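Local coordinates for MSM0271 protein (Mycobacterium smegmatis, PDB 5SUH) that probably forms, as a double-ringed trimer of tandem permuted domains, part of the protein shell of the RMM bacterial microcompartment, at residues H66-E71 and L106-A111. Numbering follows the deposited sequence.
Sequences HALIVE and LEIHSA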
loop_
_atom_site.group_PDB
_atom_site.type_symbol
_atom_site.label_atom_id
_atom_site.label_comp_id
_atom_site.label_asym_id
_atom_site.label_seq_id
_atom_site.Cartn_x
_atom_site.Cartn_y
_atom_site.Cartn_z
ATOM N N HIS A 66 19.259 1.917 -25.331
ATOM C CA HIS A 66 20.476 1.906 -24.507
ATOM C C HIS A 66 20.314 2.725 -23.208
ATOM O O HIS A 66 19.620 3.743 -23.186
ATOM C CB HIS A 66 21.686 2.409 -25.310
ATOM C CG HIS A 66 21.802 1.812 -26.681
ATOM N ND1 HIS A 66 22.385 0.584 -26.915
ATOM C CD2 HIS A 66 21.440 2.287 -27.899
ATOM C CE1 HIS A 66 22.356 0.316 -28.210
ATOM N NE2 HIS A 66 21.789 1.337 -28.827
ATOM N N ALA A 67 20.972 2.291 -22.132
ATOM C CA ALA A 67 20.803 2.943 -20.828
ATOM C C ALA A 67 22.096 3.362 -20.124
ATOM O O ALA A 67 23.163 2.750 -20.308
ATOM C CB ALA A 67 20.015 2.033 -19.901
ATOM N N LEU A 68 21.990 4.425 -19.328
ATOM C CA LEU A 68 23.054 4.807 -18.407
ATOM C C LEU A 68 22.556 4.633 -16.980
ATOM O O LEU A 68 21.491 5.166 -16.639
ATOM C CB LEU A 68 23.492 6.254 -18.628
ATOM C CG LEU A 68 24.556 6.692 -17.617
ATOM C CD1 LEU A 68 25.912 6.027 -17.928
ATOM C CD2 LEU A 68 24.680 8.194 -17.570
ATOM N N ILE A 69 23.297 3.891 -16.153
ATOM C CA ILE A 69 22.896 3.687 -14.754
ATOM C C ILE A 69 23.928 4.297 -13.813
ATOM O O ILE A 69 25.137 4.090 -13.984
ATOM C CB ILE A 69 22.724 2.205 -14.385
ATOM C CG1 ILE A 69 24.027 1.406 -14.631
ATOM C CG2 ILE A 69 21.556 1.611 -15.147
ATOM C CD1 ILE A 69 24.024 -0.037 -14.080
ATOM N N VAL A 70 23.462 5.087 -12.842
ATOM C CA VAL A 70 24.368 5.746 -11.903
ATOM C C VAL A 70 23.872 5.622 -10.454
ATOM O O VAL A 70 22.695 5.919 -10.151
ATOM C CB VAL A 70 24.547 7.250 -12.256
ATOM C CG1 VAL A 70 25.483 7.932 -11.269
ATOM C CG2 VAL A 70 25.022 7.440 -13.710
ATOM N N GLU A 71 24.768 5.191 -9.569
ATOM C CA GLU A 71 24.525 5.185 -8.116
ATOM C C GLU A 71 25.534 6.131 -7.421
ATOM O O GLU A 71 26.717 6.101 -7.738
ATOM C CB GLU A 71 24.624 3.741 -7.545
ATOM C CG GLU A 71 24.276 3.622 -6.066
ATOM C CD GLU A 71 24.333 2.199 -5.500
ATOM O OE1 GLU A 71 23.890 1.232 -6.171
ATOM O OE2 GLU A 71 24.786 2.060 -4.339
ATOM N N LEU A 106 19.832 6.646 -10.442
ATOM C CA LEU A 106 19.246 7.201 -11.677
ATOM C C LEU A 106 19.392 6.216 -12.834
ATOM O O LEU A 106 20.430 5.561 -12.978
ATOM C CB LEU A 106 19.897 8.539 -12.054
ATOM C CG LEU A 106 19.657 9.058 -13.476
ATOM C CD1 LEU A 106 18.242 9.639 -13.637
ATOM C CD2 LEU A 106 20.723 10.065 -13.904
ATOM N N GLU A 107 18.352 6.101 -13.649
ATOM C CA GLU A 107 18.475 5.424 -14.941
ATOM C C GLU A 107 17.998 6.389 -16.026
ATOM O O GLU A 107 16.932 6.985 -15.904
ATOM C CB GLU A 107 17.664 4.119 -14.970
ATOM C CG GLU A 107 17.796 3.297 -16.254
ATOM C CD GLU A 107 16.746 3.652 -17.310
ATOM O OE1 GLU A 107 15.972 4.601 -17.111
ATOM O OE2 GLU A 107 16.700 2.990 -18.358
ATOM N N ILE A 108 18.796 6.579 -17.071
ATOM C CA ILE A 108 18.325 7.331 -18.237
ATOM C C ILE A 108 18.555 6.436 -19.450
ATOM O O ILE A 108 19.439 5.567 -19.426
ATOM C CB ILE A 108 19.031 8.724 -18.401
ATOM C CG1 ILE A 108 20.537 8.584 -18.597
ATOM C CG2 ILE A 108 18.744 9.633 -17.204
ATOM C CD1 ILE A 108 21.230 9.896 -18.888
ATOM N N HIS A 109 17.737 6.604 -20.487
ATOM C CA HIS A 109 17.829 5.746 -21.668
ATOM C C HIS A 109 17.436 6.506 -22.931
ATOM O O HIS A 109 16.825 7.580 -22.861
ATOM C CB HIS A 109 16.964 4.495 -21.512
ATOM C CG HIS A 109 15.519 4.790 -21.273
ATOM N ND1 HIS A 109 14.943 4.719 -20.024
ATOM C CD2 HIS A 109 14.543 5.200 -22.118
ATOM C CE1 HIS A 109 13.669 5.058 -20.113
ATOM N NE2 HIS A 109 13.400 5.351 -21.373
ATOM N N SER A 110 17.824 5.952 -24.076
ATOM C CA SER A 110 17.503 6.500 -25.392
ATOM C C SER A 110 17.672 5.459 -26.482
ATOM O O SER A 110 18.377 4.464 -26.305
ATOM C CB SER A 110 18.397 7.698 -25.713
ATOM O OG SER A 110 18.180 8.170 -27.041
ATOM N N ALA A 111 17.072 5.719 -27.633
ATOM C CA ALA A 111 17.280 4.871 -28.789
ATOM C C ALA A 111 18.720 5.096 -29.312
ATOM O O ALA A 111 19.329 4.212 -29.893
ATOM C CB ALA A 111 16.239 5.162 -29.861
#
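L68 and I108 stand side by side on the helix-covered face of an antiparallel strand pair, L68 CB 3.8 Å from I108 CG1 and their outer methyls, L68 CD2 and I108 CD1, just touching at 4.1 Å. With CG anti to the backbone N (chi1 177°), L68 extends toward V116 and I123 of helix 113-127, while I108 meets A119 of that helix and A85 of helix 78-88. L106 and V70 continue this apolar face, L106 resting on I78, V81 and I82. Between the strands, six backbone hydrogen bonds join the hydrogen-bonded pairs H66–S110, L68–I108 and V70–L106, from L68 N to I108 O at 2.8 Å to I108 N to L68 O at 3.1 Å. The two strands are the central pair of the four-stranded sheet, order 1-2-4-3, of the first of two circularly permuted BMC domains, with strand 32-39 beyond 66-73 and strand 93-99 beyond 104-110. Across the other face the contact is thinner: A67 CB lies 3.8 Å from E107 OE2, and I69 turns its end away. There E107, its chain bent at chi2 (-91°), swings its carboxylate to the edge of the H109 ring, where ND1 donates to both oxygens on their syn lone pairs, 3.1 Å to OE1 and 3.0 Å to OE2. The end toward solvent is the one at H66 and A111, although the H66–S110 backbone bonds stay intact; there the edge of the H66 ring brings CD2 within 3.5 Å of A111 O while ND1 is hydrogen-bonded to the backbone N of D41; S110 OG turns instead to E115 and S112.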